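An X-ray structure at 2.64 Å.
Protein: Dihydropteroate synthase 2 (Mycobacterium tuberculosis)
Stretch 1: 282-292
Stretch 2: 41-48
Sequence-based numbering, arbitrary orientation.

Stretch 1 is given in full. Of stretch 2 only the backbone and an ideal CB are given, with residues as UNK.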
# COMPACT_ATOMS: atom_id res chain seq x y z
N GLY B 282 8.89 6.14 -5.14
CA GLY B 282 9.17 7.24 -6.06
C GLY B 282 8.76 7.04 -7.50
O GLY B 282 9.17 7.80 -8.39
N ALA B 283 7.95 6.02 -7.76
CA ALA B 283 7.38 5.81 -9.09
C ALA B 283 6.61 7.07 -9.51
O ALA B 283 5.91 7.66 -8.70
CB ALA B 283 6.46 4.58 -9.07
N ARG B 284 6.75 7.48 -10.77
CA ARG B 284 6.12 8.73 -11.18
C ARG B 284 4.68 8.55 -11.70
O ARG B 284 3.82 9.42 -11.48
CB ARG B 284 6.99 9.47 -12.20
CG ARG B 284 6.38 10.76 -12.75
CD ARG B 284 6.74 12.02 -11.95
NE ARG B 284 6.22 13.24 -12.59
CZ ARG B 284 6.79 13.87 -13.63
NH1 ARG B 284 7.93 13.42 -14.17
NH2 ARG B 284 6.24 14.97 -14.12
N MET B 285 4.43 7.43 -12.37
CA MET B 285 3.16 7.24 -13.07
C MET B 285 2.61 5.83 -12.92
O MET B 285 3.37 4.87 -12.76
CB MET B 285 3.33 7.59 -14.55
CG MET B 285 2.04 7.82 -15.29
SD MET B 285 2.27 8.79 -16.79
CE MET B 285 2.72 7.48 -17.90
N PHE B 286 1.29 5.71 -12.99
CA PHE B 286 0.61 4.44 -12.85
C PHE B 286 -0.45 4.26 -13.93
O PHE B 286 -1.36 5.07 -14.07
CB PHE B 286 -0.02 4.32 -11.46
CG PHE B 286 0.98 4.15 -10.36
CD1 PHE B 286 1.50 5.25 -9.71
CD2 PHE B 286 1.40 2.89 -9.98
CE1 PHE B 286 2.45 5.11 -8.70
CE2 PHE B 286 2.33 2.73 -8.96
CZ PHE B 286 2.86 3.85 -8.32
N ARG B 287 -0.31 3.17 -14.69
CA ARG B 287 -1.26 2.83 -15.74
C ARG B 287 -2.38 1.97 -15.17
O ARG B 287 -2.14 0.86 -14.70
CB ARG B 287 -0.54 2.10 -16.87
CG ARG B 287 -1.30 2.07 -18.17
CD ARG B 287 -0.45 1.43 -19.23
NE ARG B 287 -1.10 1.43 -20.53
CZ ARG B 287 -1.46 0.33 -21.18
NH1 ARG B 287 -1.22 -0.87 -20.65
NH2 ARG B 287 -2.05 0.42 -22.36
N VAL B 288 -3.60 2.49 -15.23
CA VAL B 288 -4.74 1.86 -14.60
C VAL B 288 -5.99 1.92 -15.47
O VAL B 288 -6.07 2.72 -16.40
CB VAL B 288 -5.07 2.49 -13.20
CG1 VAL B 288 -3.86 2.49 -12.31
CG2 VAL B 288 -5.58 3.90 -13.35
N HIS B 289 -6.96 1.06 -15.16
CA HIS B 289 -8.31 1.17 -15.70
C HIS B 289 -9.15 2.03 -14.76
O HIS B 289 -9.81 2.97 -15.20
CB HIS B 289 -8.95 -0.20 -15.83
CG HIS B 289 -8.29 -1.08 -16.84
ND1 HIS B 289 -7.24 -1.92 -16.52
CD2 HIS B 289 -8.54 -1.27 -18.16
CE1 HIS B 289 -6.87 -2.58 -17.60
NE2 HIS B 289 -7.64 -2.21 -18.61
N GLU B 290 -9.12 1.70 -13.47
CA GLU B 290 -9.87 2.43 -12.45
C GLU B 290 -9.02 3.56 -11.92
O GLU B 290 -8.05 3.33 -11.16
CB GLU B 290 -10.28 1.51 -11.29
CG GLU B 290 -11.74 1.68 -10.82
CD GLU B 290 -12.02 3.00 -10.07
OE1 GLU B 290 -12.82 3.82 -10.58
OE2 GLU B 290 -11.44 3.21 -8.99
N VAL B 291 -9.40 4.77 -12.31
CA VAL B 291 -8.64 5.98 -11.96
C VAL B 291 -8.82 6.39 -10.50
O VAL B 291 -7.84 6.65 -9.82
CB VAL B 291 -9.02 7.15 -12.90
CG1 VAL B 291 -8.21 8.39 -12.55
CG2 VAL B 291 -8.80 6.75 -14.34
N ALA B 292 -10.07 6.45 -10.03
CA ALA B 292 -10.38 6.94 -8.69
C ALA B 292 -9.71 6.17 -7.52
O ALA B 292 -9.17 6.78 -6.61
CB ALA B 292 -11.89 7.03 -8.49
N UNK B 41 1.18 14.63 -6.17
CA UNK B 41 1.12 13.16 -6.12
C UNK B 41 1.71 12.56 -7.39
O UNK B 41 1.94 13.27 -8.37
CB UNK B 41 -0.32 12.68 -5.93
N UNK B 42 1.94 11.25 -7.35
CA UNK B 42 2.27 10.47 -8.52
C UNK B 42 1.12 10.54 -9.54
O UNK B 42 -0.03 10.78 -9.17
CB UNK B 42 2.57 9.02 -8.13
N UNK B 43 1.45 10.34 -10.81
CA UNK B 43 0.48 10.56 -11.87
C UNK B 43 -0.24 9.30 -12.26
O UNK B 43 0.27 8.20 -12.04
CB UNK B 43 1.17 11.16 -13.10
N UNK B 44 -1.41 9.48 -12.86
CA UNK B 44 -2.27 8.39 -13.31
C UNK B 44 -2.44 8.41 -14.83
O UNK B 44 -2.84 9.42 -15.41
CB UNK B 44 -3.64 8.48 -12.63
N UNK B 45 -2.11 7.28 -15.46
CA UNK B 45 -2.38 7.05 -16.87
C UNK B 45 -3.63 6.16 -16.98
O UNK B 45 -3.64 5.02 -16.53
CB UNK B 45 -1.18 6.41 -17.56
N UNK B 46 -4.69 6.71 -17.57
CA UNK B 46 -5.97 6.02 -17.68
C UNK B 46 -6.07 5.29 -19.01
O UNK B 46 -5.97 5.91 -20.07
CB UNK B 46 -7.13 7.01 -17.53
N UNK B 47 -6.26 3.97 -18.95
CA UNK B 47 -6.42 3.16 -20.15
C UNK B 47 -7.82 3.33 -20.74
O UNK B 47 -8.82 3.03 -20.09
CB UNK B 47 -6.15 1.69 -19.84
N UNK B 48 -7.89 3.82 -21.97
CA UNK B 48 -9.16 3.94 -22.67
C UNK B 48 -9.09 3.21 -24.02
O UNK B 48 -8.26 3.54 -24.86
CB UNK B 48 -9.52 5.41 -22.87

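Stretch 2 runs parallel to the strand of stretch 1 that includes Met285 to Val288, and five backbone hydrogen bonds tie the two stretches together. They begin with the amide N of position 43 to Arg284 O (2.6 Å) and end with the amide N of position 47 to Val288 O (2.8 Å). Along the strand, side chains of positions 43 to 46 alternate between the face of Met285 and Arg287 and the face of Phe286 and Val288.

Position 41 has no atom of stretch 1 within 5.5 Å of its ideal CB. It is Arg41, whose NH1 donates to the backbone O of position 42 (2.9 Å).

At position 42 the CB points toward stretch 1. The ideal CB lies 3.6 Å from Arg284 O and 4.0 Å from Phe286 CE1, so a small residue suits it. It is Ala42, and its CB sits at the edge of the Phe286 ring.

Position 43 points to the face of Met285. Its ideal CB is 4.1 Å from Met285 CG, and the Arg284 side chain lies nearby. An aliphatic residue or methionine would suit. It is Leu43, with CD1 3.8 Å from Arg284 NE.

Position 44 turns to the other face. Its ideal CB is 4.6 Å from Val291 CG1 and 5.0 Å from Val288 CG2, an apolar setting with some room. Valine, leucine or isoleucine would fit. It is Ile44; its CG2 packs 3.6 Å from Val288 CG2 and 3.8 Å from Val291 CG1.

Position 45 returns to the face of Met285 and Arg287. Its ideal CB is 4.1 Å from Met285 CE, and the Arg287 chain extends alongside. A long, flexible apolar residue is a good choice, though leucine or isoleucine is plausible. It is Met45. Its CE comes 3.2 Å from Met285 CE, and its SD lies 3.5 Å from Arg287 CG.

At position 46 the ideal CB is already 3.6 Å from Val291 CG2. Alanine, glycine or another small residue is favored. It is Ala46, whose CB rests 3.7 Å from Val291 CG2.

Position 47 points toward stretch 1, between the extended Arg287 chain and the His289 ring. Its ideal CB is 4.2 Å from His289 CD2. A branched aliphatic could cover both, and leucine or methionine is possible. It is Ile47. CG1 lies 3.7 Å from Arg287 CG and over one face of the guanidinium. CD1 makes a CH-pi contact, 3.9 Å from the centroid of the His289 ring.

Position 48 points away and meets nothing here. Many residues would do; it is Val48.

Stretch 2 41-48: RALIMAIV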
# COMPACT_ATOMS: atom_id res chain seq x y z
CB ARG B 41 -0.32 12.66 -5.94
CG ARG B 41 -1.27 13.07 -7.05
CD ARG B 41 -2.51 12.19 -7.10
NE ARG B 41 -3.56 12.75 -7.95
CZ ARG B 41 -3.56 12.68 -9.28
NH1 ARG B 41 -2.56 12.08 -9.93
NH2 ARG B 41 -4.55 13.23 -9.97
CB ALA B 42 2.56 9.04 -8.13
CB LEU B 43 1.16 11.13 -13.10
CG LEU B 43 2.13 12.29 -12.86
CD1 LEU B 43 2.83 12.64 -14.17
CD2 LEU B 43 1.39 13.47 -12.24
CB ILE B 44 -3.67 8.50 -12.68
CG1 ILE B 44 -3.58 8.56 -11.15
CG2 ILE B 44 -4.56 7.33 -13.15
CD1 ILE B 44 -4.83 9.09 -10.49
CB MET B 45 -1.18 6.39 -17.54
CG MET B 45 -1.38 6.00 -18.98
SD MET B 45 -0.01 5.03 -19.64
CE MET B 45 0.98 6.33 -20.37
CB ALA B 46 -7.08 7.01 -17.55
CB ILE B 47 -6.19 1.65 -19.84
CG1 ILE B 47 -4.78 1.42 -19.29
CG2 ILE B 47 -6.44 0.79 -21.08
CD1 ILE B 47 -4.54 0.04 -18.74
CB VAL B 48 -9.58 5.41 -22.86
CG1 VAL B 48 -10.81 5.51 -23.76
CG2 VAL B 48 -9.88 6.05 -21.52
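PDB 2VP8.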